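Local coordinates for protein formyltransferase (Francisella tularensis subsp. tularensis, PDB 4NV1) that belongs to the formyltransferase family and binds dTDP-4-amino-4,6-dideoxyglucose in a pocket formed in part by its C-terminal dimerization domain, at residues G24-V29 and D168-K173; K53-K58 and N62-K67; D210-M215 and K221-I226. All blocks are in the same frame, centred on the assembly; numbering follows the deposited sequence.

Interaction 1. Residues G24-V29 and D168-K173; sequences GSKNDV and DILNNK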
loop_
_atom_site.group_PDB
_atom_site.type_symbol
_atom_site.label_atom_id
_atom_site.label_comp_id
_atom_site.label_asym_id
_atom_site.label_seq_id
_atom_site.Cartn_x
_atom_site.Cartn_y
_atom_site.Cartn_z
ATOM N N GLY A 24 14.042 -4.471 -36.803
ATOM C CA GLY A 24 13.384 -4.089 -38.058
ATOM C C GLY A 24 13.915 -2.795 -38.686
ATOM O O GLY A 24 13.820 -2.600 -39.906
ATOM N N SER A 25 14.514 -1.895 -37.909
ATOM C CA SER A 25 15.069 -0.686 -38.528
ATOM C C SER A 25 16.363 -0.947 -39.287
ATOM O O SER A 25 16.824 -0.069 -39.979
ATOM C CB SER A 25 15.248 0.455 -37.524
ATOM O OG SER A 25 16.499 0.367 -36.858
ATOM N N LYS A 26 16.946 -2.136 -39.193
ATOM C CA LYS A 26 18.298 -2.353 -39.629
ATOM C C LYS A 26 18.328 -2.986 -41.015
ATOM O O LYS A 26 17.455 -3.784 -41.367
ATOM C CB LYS A 26 18.983 -3.356 -38.708
ATOM C CG LYS A 26 19.091 -2.959 -37.255
ATOM C CD LYS A 26 19.944 -1.719 -37.020
ATOM C CE LYS A 26 19.765 -1.245 -35.595
ATOM N NZ LYS A 26 20.711 -0.151 -35.281
ATOM N N ASN A 27 19.388 -2.688 -41.760
ATOM C CA ASN A 27 19.650 -3.404 -43.003
ATOM C C ASN A 27 20.265 -4.761 -42.751
ATOM O O ASN A 27 21.008 -5.000 -41.775
ATOM C CB ASN A 27 20.629 -2.632 -43.905
ATOM C CG ASN A 27 20.102 -1.273 -44.309
ATOM O OD1 ASN A 27 20.842 -0.287 -44.297
ATOM N ND2 ASN A 27 18.803 -1.201 -44.603
ATOM N N ASP A 28 19.999 -5.628 -43.710
ATOM C CA ASP A 28 20.857 -6.774 -44.009
ATOM C C ASP A 28 20.681 -7.818 -42.929
ATOM O O ASP A 28 21.547 -8.657 -42.732
ATOM C CB ASP A 28 22.332 -6.380 -44.176
ATOM C CG ASP A 28 22.584 -5.545 -45.428
ATOM O OD1 ASP A 28 21.698 -5.522 -46.312
ATOM O OD2 ASP A 28 23.677 -4.943 -45.538
ATOM N N VAL A 29 19.504 -7.759 -42.311
ATOM C CA VAL A 29 19.121 -8.555 -41.185
ATOM C C VAL A 29 17.840 -9.299 -41.452
ATOM O O VAL A 29 16.827 -8.702 -41.784
ATOM C CB VAL A 29 18.863 -7.620 -40.007
ATOM C CG1 VAL A 29 17.922 -8.238 -39.002
ATOM C CG2 VAL A 29 20.202 -7.292 -39.359
ATOM N N ASP A 168 27.288 -2.735 -33.400
ATOM C CA ASP A 168 28.567 -3.369 -33.160
ATOM C C ASP A 168 28.457 -4.877 -33.188
ATOM O O ASP A 168 29.336 -5.589 -33.705
ATOM C CB ASP A 168 29.124 -3.043 -31.771
ATOM C CG ASP A 168 29.613 -1.606 -31.627
ATOM O OD1 ASP A 168 30.070 -1.267 -30.507
ATOM O OD2 ASP A 168 29.535 -0.818 -32.598
ATOM N N ILE A 169 27.417 -5.374 -32.531
ATOM C CA ILE A 169 27.186 -6.792 -32.558
ATOM C C ILE A 169 26.857 -7.279 -33.985
ATOM O O ILE A 169 27.267 -8.356 -34.349
ATOM C CB ILE A 169 26.043 -7.207 -31.590
ATOM C CG1 ILE A 169 26.397 -6.976 -30.132
ATOM C CG2 ILE A 169 25.625 -8.649 -31.799
ATOM C CD1 ILE A 169 25.216 -6.789 -29.167
ATOM N N LEU A 170 26.029 -6.582 -34.755
ATOM C CA LEU A 170 25.723 -7.097 -36.094
ATOM C C LEU A 170 26.993 -7.008 -36.966
ATOM O O LEU A 170 27.183 -7.770 -37.928
ATOM C CB LEU A 170 24.611 -6.277 -36.733
ATOM C CG LEU A 170 23.266 -6.293 -36.022
ATOM C CD1 LEU A 170 22.245 -5.369 -36.658
ATOM C CD2 LEU A 170 22.724 -7.707 -36.043
ATOM N N ASN A 171 27.864 -6.063 -36.612
ATOM C CA ASN A 171 29.129 -5.931 -37.306
ATOM C C ASN A 171 30.155 -6.850 -36.802
ATOM O O ASN A 171 31.232 -6.860 -37.347
ATOM C CB ASN A 171 29.615 -4.492 -37.336
ATOM C CG ASN A 171 28.709 -3.672 -38.232
ATOM O OD1 ASN A 171 28.174 -4.199 -39.233
ATOM N ND2 ASN A 171 28.453 -2.428 -37.852
ATOM N N ASN A 172 29.770 -7.707 -35.869
ATOM C CA ASN A 172 30.681 -8.616 -35.245
ATOM C C ASN A 172 32.047 -8.033 -34.759
ATOM O O ASN A 172 33.050 -8.748 -34.773
ATOM C CB ASN A 172 30.960 -9.762 -36.182
ATOM C CG ASN A 172 31.438 -10.963 -35.418
ATOM O OD1 ASN A 172 31.034 -11.186 -34.290
ATOM N ND2 ASN A 172 32.343 -11.714 -35.999
ATOM N N LYS A 173 32.033 -6.774 -34.349
ATOM C CA LYS A 173 33.113 -6.109 -33.606
ATOM C C LYS A 173 32.552 -5.316 -32.391
ATOM O O LYS A 173 32.062 -4.204 -32.497
ATOM C CB LYS A 173 33.838 -5.209 -34.585
ATOM C CG LYS A 173 34.615 -4.003 -34.099
ATOM C CD LYS A 173 35.359 -3.382 -35.295
ATOM C CE LYS A 173 36.798 -2.994 -34.989
ATOM N NZ LYS A 173 37.614 -4.230 -34.768
#
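Leu170 reaches from the last turn of helix 147-170 to the loop after helix 13-24 and the first residue of strand 29-35. The contact lies at the surface, at the N-terminal end of the parallel strands of the alpha/beta fold. The touching is apolar and made by methyl and methylene groups. CD1 of Leu170 sits 3.9 Å from CG2 of Val29 and 4.0 Å from CG of Lys26, so one branch serves both partners. CD2 of Leu170 lies a little farther from the same Val29 methyl, at 4.2 Å. The Val29 and Leu170 side chains cross at about a right angle. In Val29, CG1 is anti to the backbone N (chi1 155°), which leaves CG2 to meet the leucine. Lys26 lends only the root of its chain, which bends at chi2; its NZ forms a salt bridge with Asp167. Beyond this shell, Val29 and Leu170 both rest on Ile6 of strand 4-9, and Leu170 also touches Leu70. Just past Leu170 the helix ends in a Schellman motif. Asn172, at positive phi, donates its backbone N-H to Ile169 O (N to O 3.0 Å), and Lys173 N bonds to Asp168 O at 3.0 Å.

Interaction 2. Residues K53-K58 and N62-K67; sequences KPIDMK and NDLIGK
Leu64 meets Ile55 and Met57 through apolar contacts alone, each with a different branch. CD1 of Leu64 lies 3.9 Å from CD1 of Ile55, methyl against methyl. CD2 of Leu64 approaches CE of Met57 at 4.2 Å, and these two side chains run nearly perpendicular. Met57 is bent at both chi2 and chi3 (-70° and -50°), which turns its terminal methyl toward the leucine. Ile55 is extended, with CG1 anti to the backbone N (chi1 -175°), and leads with CD1. Met57 and Leu64 are buried. Phe80, Pro81 and Leu84 also pack on Met57, and Phe34 touches Ile55.

The hydrogen bonds hold the backbone on each side. Asp56 is the N-cap of helix 57-60, and its OD2 accepts from Lys59 N. Gln78 bonds to both Ile55 O and Met57 N, fixing the chain where it enters the helix. In the second segment, Ile65 N bonds to Asn62 O at 3.0 Å, in keeping with the 3-10 turn that carries Leu64. The capped short helix and the 3-10 turn form the connection from edge strand 53-54 across to strand 70-74, two non-adjacent parallel strands of the mixed sheet in this alpha/beta, Rossmann-like fold.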
loop_
_atom_site.group_PDB
_atom_site.type_symbol
_atom_site.label_atom_id
_atom_site.label_comp_id
_atom_site.label_asym_id
_atom_site.label_seq_id
_atom_site.Cartn_x
_atom_site.Cartn_y
_atom_site.Cartn_z
ATOM N N LYS A 53 6.810 -17.482 -32.428
ATOM C CA LYS A 53 6.515 -18.891 -32.459
ATOM C C LYS A 53 7.091 -19.599 -31.251
ATOM O O LYS A 53 8.293 -19.498 -31.033
ATOM C CB LYS A 53 7.183 -19.471 -33.726
ATOM C CG LYS A 53 6.233 -20.258 -34.612
ATOM C CD LYS A 53 6.647 -20.273 -36.072
ATOM C CE LYS A 53 7.860 -21.169 -36.299
ATOM N NZ LYS A 53 7.874 -21.667 -37.705
ATOM N N PRO A 54 6.271 -20.346 -30.485
ATOM C CA PRO A 54 6.724 -21.192 -29.390
ATOM C C PRO A 54 7.849 -22.120 -29.766
ATOM O O PRO A 54 7.974 -22.445 -30.940
ATOM C CB PRO A 54 5.510 -22.075 -29.087
ATOM C CG PRO A 54 4.385 -21.525 -29.877
ATOM C CD PRO A 54 4.801 -20.245 -30.515
ATOM N N ILE A 55 8.603 -22.580 -28.768
ATOM C CA ILE A 55 9.669 -23.534 -28.972
ATOM C C ILE A 55 10.046 -24.084 -27.623
ATOM O O ILE A 55 10.046 -23.376 -26.609
ATOM C CB ILE A 55 10.923 -22.882 -29.613
ATOM C CG1 ILE A 55 12.004 -23.891 -29.931
ATOM C CG2 ILE A 55 11.641 -21.898 -28.695
ATOM C CD1 ILE A 55 12.914 -23.384 -31.033
ATOM N N ASP A 56 10.433 -25.345 -27.631
ATOM C CA ASP A 56 10.958 -26.007 -26.467
ATOM C C ASP A 56 12.455 -25.934 -26.681
ATOM O O ASP A 56 12.988 -26.652 -27.529
ATOM C CB ASP A 56 10.460 -27.457 -26.436
ATOM C CG ASP A 56 10.842 -28.176 -25.162
ATOM O OD1 ASP A 56 9.905 -28.687 -24.512
ATOM O OD2 ASP A 56 12.048 -28.211 -24.816
ATOM N N MET A 57 13.125 -25.053 -25.941
ATOM C CA MET A 57 14.548 -24.897 -26.129
ATOM C C MET A 57 15.228 -26.100 -25.518
ATOM O O MET A 57 16.315 -26.469 -25.975
ATOM C CB MET A 57 15.103 -23.622 -25.468
ATOM C CG MET A 57 14.668 -22.330 -26.124
ATOM S SD MET A 57 15.345 -21.978 -27.765
ATOM C CE MET A 57 17.070 -22.237 -27.440
ATOM N N LYS A 58 14.629 -26.705 -24.493
ATOM C CA LYS A 58 15.316 -27.815 -23.816
ATOM C C LYS A 58 15.502 -29.005 -24.749
ATOM O O LYS A 58 16.606 -29.582 -24.835
ATOM C CB LYS A 58 14.565 -28.295 -22.582
ATOM C CG LYS A 58 15.452 -29.117 -21.650
ATOM C CD LYS A 58 14.639 -29.872 -20.607
ATOM C CE LYS A 58 13.755 -28.943 -19.795
ATOM N NZ LYS A 58 14.594 -27.838 -19.252
ATOM N N ASN A 62 18.970 -26.888 -29.808
ATOM C CA ASN A 62 20.124 -27.304 -30.595
ATOM C C ASN A 62 19.872 -27.459 -32.102
ATOM O O ASN A 62 20.806 -27.368 -32.918
ATOM C CB ASN A 62 20.747 -28.545 -29.942
ATOM C CG ASN A 62 21.693 -28.180 -28.811
ATOM O OD1 ASN A 62 22.159 -27.051 -28.714
ATOM N ND2 ASN A 62 22.008 -29.136 -27.952
ATOM N N ASP A 63 18.601 -27.603 -32.468
ATOM C CA ASP A 63 18.158 -27.550 -33.862
ATOM C C ASP A 63 18.297 -26.178 -34.495
ATOM O O ASP A 63 18.131 -26.053 -35.705
ATOM C CB ASP A 63 16.666 -27.898 -33.987
ATOM C CG ASP A 63 16.305 -29.306 -33.522
ATOM O OD1 ASP A 63 17.192 -30.175 -33.301
ATOM O OD2 ASP A 63 15.077 -29.540 -33.386
ATOM N N LEU A 64 18.504 -25.105 -33.734
ATOM C CA LEU A 64 18.764 -23.824 -34.392
ATOM C C LEU A 64 20.246 -23.738 -34.775
ATOM O O LEU A 64 20.686 -22.770 -35.412
ATOM C CB LEU A 64 18.477 -22.635 -33.483
ATOM C CG LEU A 64 17.071 -22.221 -33.047
ATOM C CD1 LEU A 64 16.082 -23.338 -33.241
ATOM C CD2 LEU A 64 17.141 -21.827 -31.579
ATOM N N ILE A 65 21.050 -24.693 -34.321
ATOM C CA ILE A 65 22.449 -24.646 -34.725
ATOM C C ILE A 65 22.428 -24.792 -36.242
ATOM O O ILE A 65 21.695 -25.628 -36.805
ATOM C CB ILE A 65 23.359 -25.679 -34.030
ATOM C CG1 ILE A 65 23.188 -25.607 -32.511
ATOM C CG2 ILE A 65 24.825 -25.420 -34.368
ATOM C CD1 ILE A 65 24.215 -26.454 -31.774
ATOM N N GLY A 66 23.136 -23.884 -36.897
ATOM C CA GLY A 66 23.364 -23.993 -38.331
ATOM C C GLY A 66 22.437 -23.178 -39.206
ATOM O O GLY A 66 22.758 -22.975 -40.365
ATOM N N LYS A 67 21.347 -22.662 -38.642
ATOM C CA LYS A 67 20.391 -21.817 -39.355
ATOM C C LYS A 67 20.548 -20.321 -39.065
ATOM O O LYS A 67 20.028 -19.504 -39.813
ATOM C CB LYS A 67 18.999 -22.250 -38.934
ATOM C CG LYS A 67 18.823 -23.734 -39.208
ATOM C CD LYS A 67 17.724 -24.345 -38.367
ATOM C CE LYS A 67 16.535 -24.789 -39.191
ATOM N NZ LYS A 67 15.427 -25.034 -38.229
#

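Interaction 3. Residues D210-M215 and K221-I226; sequences DYLRAM and KNSYFI. With 0FX (dTDP-4-amino-4,6-dideoxyglucose), chain I.
The side-chain amide of Asn222 bonds at once to Met215 O and to the thymine of the ligand. Its ND2 donates to Met215 O at 3.0 Å and to O21 of dTDP-4-amino-4,6-dideoxyglucose at 2.7 Å. Its OD1 accepts from N31 of the ligand at 2.9 Å, almost straight at 174°. Two bonds thus pair the amide with the thymine ring, and the third ties it to the end of helix 205-214. ND2 lies above the carbonyl plane of Met215, 48° out of it, while Met215 O is close to the amide plane of Asn222. Met215 is the first residue beyond the helix to leave helical angles.

Most of the remaining contact involves Met215, Tyr211 and Ser223. The methionine chain bends at chi2 and chi3, and its CE comes 4.0 Å from CB of Asn222. Met215 CG also lies over one face of the Tyr211 ring, offset toward the rim. Ser223 packs against both: its CB is 3.4 Å from Tyr211 OH, and its OG is 3.7 Å from Met215 CB. The Tyr211 hydroxyl is hydrogen-bonded to Met194 O. Tyr191, another pocket residue, touches both Met215 and Asn222. Across the dimer, Met205 of the second subunit packs on Tyr211 and Leu237 of that subunit on Leu212.

Because Met215 O takes one N-H of Asn222, it probably fixes which end of the amide is donor. That orientation matches the O21 and N31 pair of the thymine ring.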
loop_
_atom_site.group_PDB
_atom_site.type_symbol
_atom_site.label_atom_id
_atom_site.label_comp_id
_atom_site.label_asym_id
_atom_site.label_seq_id
_atom_site.Cartn_x
_atom_site.Cartn_y
_atom_site.Cartn_z
ATOM N N ASP A 210 12.178 -1.498 3.504
ATOM C CA ASP A 210 12.970 -1.980 2.355
ATOM C C ASP A 210 12.486 -3.363 2.031
ATOM O O ASP A 210 12.187 -3.588 0.883
ATOM C CB ASP A 210 14.480 -1.920 2.578
ATOM C CG ASP A 210 14.993 -0.485 2.595
ATOM O OD1 ASP A 210 14.237 0.469 2.258
ATOM O OD2 ASP A 210 16.168 -0.317 2.969
ATOM N N TYR A 211 12.266 -4.223 3.014
ATOM C CA TYR A 211 11.722 -5.533 2.688
ATOM C C TYR A 211 10.312 -5.452 2.001
ATOM O O TYR A 211 10.016 -6.160 1.020
ATOM C CB TYR A 211 11.653 -6.404 3.941
ATOM C CG TYR A 211 10.863 -7.672 3.733
ATOM C CD1 TYR A 211 11.458 -8.815 3.254
ATOM C CD2 TYR A 211 9.501 -7.704 3.972
ATOM C CE1 TYR A 211 10.730 -9.972 3.033
ATOM C CE2 TYR A 211 8.769 -8.848 3.767
ATOM C CZ TYR A 211 9.365 -9.981 3.266
ATOM O OH TYR A 211 8.616 -11.128 3.031
ATOM N N LEU A 212 9.415 -4.660 2.572
ATOM C CA LEU A 212 8.037 -4.558 2.059
ATOM C C LEU A 212 7.999 -3.992 0.622
ATOM O O LEU A 212 7.312 -4.519 -0.282
ATOM C CB LEU A 212 7.182 -3.724 3.032
ATOM C CG LEU A 212 6.887 -4.547 4.282
ATOM C CD1 LEU A 212 6.303 -3.725 5.413
ATOM C CD2 LEU A 212 6.035 -5.761 3.946
ATOM N N ARG A 213 8.781 -2.944 0.384
ATOM C CA ARG A 213 8.880 -2.433 -0.956
ATOM C C ARG A 213 9.555 -3.353 -1.974
ATOM O O ARG A 213 9.121 -3.409 -3.157
ATOM C CB ARG A 213 9.376 -0.988 -1.005
ATOM C CG ARG A 213 10.891 -0.821 -0.834
ATOM C CD ARG A 213 11.215 0.581 -0.408
ATOM N NE ARG A 213 12.612 0.837 -0.070
ATOM C CZ ARG A 213 13.472 1.455 -0.876
ATOM N NH1 ARG A 213 13.137 1.759 -2.100
ATOM N NH2 ARG A 213 14.720 1.725 -0.477
ATOM N N ALA A 214 10.532 -4.136 -1.530
ATOM C CA ALA A 214 11.195 -5.081 -2.439
ATOM C C ALA A 214 10.205 -6.173 -2.875
ATOM O O ALA A 214 10.308 -6.732 -3.948
ATOM C CB ALA A 214 12.382 -5.763 -1.773
ATOM N N MET A 215 9.237 -6.492 -2.015
ATOM C CA MET A 215 8.223 -7.497 -2.301
ATOM C C MET A 215 6.919 -7.013 -2.934
ATOM O O MET A 215 6.021 -7.838 -3.165
ATOM C CB MET A 215 7.881 -8.251 -1.007
ATOM C CG MET A 215 9.010 -9.010 -0.341
ATOM S SD MET A 215 9.761 -10.340 -1.281
ATOM C CE MET A 215 8.632 -11.670 -1.010
ATOM N N LYS A 221 1.051 -11.029 -5.933
ATOM C CA LYS A 221 0.901 -11.230 -4.514
ATOM C C LYS A 221 2.114 -11.991 -4.038
ATOM O O LYS A 221 2.210 -13.130 -4.422
ATOM C CB LYS A 221 -0.353 -12.079 -4.227
ATOM C CG LYS A 221 -1.628 -11.424 -4.713
ATOM C CD LYS A 221 -2.783 -11.625 -3.738
ATOM C CE LYS A 221 -4.094 -11.164 -4.358
ATOM N NZ LYS A 221 -3.939 -9.871 -5.089
ATOM N N ASN A 222 2.960 -11.383 -3.190
ATOM C CA ASN A 222 4.237 -11.943 -2.775
ATOM C C ASN A 222 4.430 -12.217 -1.307
ATOM O O ASN A 222 4.477 -13.385 -0.898
ATOM C CB ASN A 222 5.412 -11.078 -3.310
ATOM C CG ASN A 222 5.420 -10.989 -4.817
ATOM O OD1 ASN A 222 5.044 -11.966 -5.511
ATOM N ND2 ASN A 222 5.752 -9.823 -5.358
ATOM N N SER A 223 4.673 -11.178 -0.499
ATOM C CA SER A 223 4.911 -11.409 0.912
ATOM C C SER A 223 3.626 -11.692 1.659
ATOM O O SER A 223 2.591 -11.139 1.320
ATOM C CB SER A 223 5.667 -10.256 1.575
ATOM O OG SER A 223 4.996 -9.092 1.189
ATOM N N TYR A 224 3.725 -12.501 2.711
ATOM C CA TYR A 224 2.529 -12.833 3.478
ATOM C C TYR A 224 2.861 -13.154 4.906
ATOM O O TYR A 224 4.031 -13.350 5.248
ATOM C CB TYR A 224 1.718 -13.947 2.784
ATOM C CG TYR A 224 2.398 -15.282 2.807
ATOM C CD1 TYR A 224 3.222 -15.675 1.762
ATOM C CD2 TYR A 224 2.284 -16.121 3.900
ATOM C CE1 TYR A 224 3.906 -16.882 1.800
ATOM C CE2 TYR A 224 2.959 -17.324 3.948
ATOM C CZ TYR A 224 3.758 -17.701 2.884
ATOM O OH TYR A 224 4.380 -18.909 2.905
ATOM N N PHE A 225 1.846 -13.039 5.770
ATOM C CA PHE A 225 1.933 -13.675 7.082
ATOM C C PHE A 225 0.765 -14.628 7.328
ATOM O O PHE A 225 -0.302 -14.531 6.713
ATOM C CB PHE A 225 2.084 -12.689 8.258
ATOM C CG PHE A 225 0.951 -11.702 8.427
ATOM C CD1 PHE A 225 1.072 -10.402 7.951
ATOM C CD2 PHE A 225 -0.195 -12.055 9.099
ATOM C CE1 PHE A 225 0.059 -9.485 8.072
ATOM C CE2 PHE A 225 -1.201 -11.129 9.282
ATOM C CZ PHE A 225 -1.095 -9.845 8.758
ATOM N N ILE A 226 1.002 -15.538 8.264
ATOM C CA ILE A 226 -0.055 -16.432 8.736
ATOM C C ILE A 226 -0.391 -15.972 10.159
ATOM O O ILE A 226 0.502 -15.922 11.002
ATOM C CB ILE A 226 0.393 -17.904 8.711
ATOM C CG1 ILE A 226 0.932 -18.309 7.335
ATOM C CG2 ILE A 226 -0.748 -18.808 9.172
ATOM C CD1 ILE A 226 -0.131 -18.374 6.259
HETATM O O4P 0FX I . 11.145 -10.942 -16.371
HETATM P P2 0FX I . 9.908 -11.482 -17.134
HETATM O O3P 0FX I . 9.035 -10.728 -18.113
HETATM O O1G 0FX I . 9.910 -13.071 -17.209
HETATM C C1G 0FX I . 10.848 -13.764 -17.999
HETATM C C2G 0FX I . 10.489 -15.195 -17.632
HETATM O O2G 0FX I . 9.072 -15.386 -17.572
HETATM C C3G 0FX I . 11.076 -15.590 -16.291
HETATM O O3G 0FX I . 10.802 -17.006 -16.231
HETATM C C4G 0FX I . 12.571 -15.212 -16.279
HETATM N N4A 0FX I . 13.253 -15.643 -15.067
HETATM C C5G 0FX I . 12.807 -13.713 -16.495
HETATM C C6G 0FX I . 14.293 -13.379 -16.538
HETATM O O5G 0FX I . 12.202 -13.369 -17.743
HETATM O OPP 0FX I . 8.520 -11.577 -16.356
HETATM P P 0FX I . 8.062 -12.061 -14.920
HETATM O O1P 0FX I . 8.021 -13.559 -14.697
HETATM O O2P 0FX I . 6.894 -11.084 -14.947
HETATM O O5 0FX I . 8.965 -11.354 -13.785
HETATM C C5 0FX I . 9.052 -9.924 -13.811
HETATM C C4 0FX I . 9.093 -9.335 -12.412
HETATM O O4 0FX I . 7.803 -9.414 -11.832
HETATM C C3 0FX I . 9.998 -10.014 -11.430
HETATM O O3 0FX I . 11.303 -9.417 -11.374
HETATM C C2 0FX I . 9.350 -9.694 -10.082
HETATM C C1 0FX I . 7.865 -9.624 -10.440
HETATM N N11 0FX I . 7.186 -10.832 -9.959
HETATM C C61 0FX I . 7.068 -11.902 -10.774
HETATM C C51 0FX I . 6.448 -13.046 -10.318
HETATM C C5A 0FX I . 6.292 -14.329 -11.110
HETATM C C21 0FX I . 6.682 -10.849 -8.709
HETATM O O21 0FX I . 6.744 -9.780 -7.890
HETATM N N31 0FX I . 6.019 -11.907 -8.230
HETATM C C41 0FX I . 5.920 -12.974 -9.052
HETATM O O41 0FX I . 5.330 -14.094 -8.648
#

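Overall arrangement
Along the chain, the two segments of interaction 2 both fall between those of interaction 1, and interaction 3 follows. Interactions 1 and 2 belong to connections of the same seven-stranded mixed sheet. Their centres are 21 Å apart and their nearest atoms about 11 Å apart. Interaction 3 lies on the opposite side of the chain's centre from both, 43 Å from interaction 1 and 37 Å from interaction 2, centre to centre. It lies in the C-terminal dimerization domain and joins helix 205-214 to strand 223-226. Interaction 1 thus joins a helix end to a connection of the sheet and interaction 2 packs one connection together, while interaction 3 lies at the ligand pocket and the subunit interface.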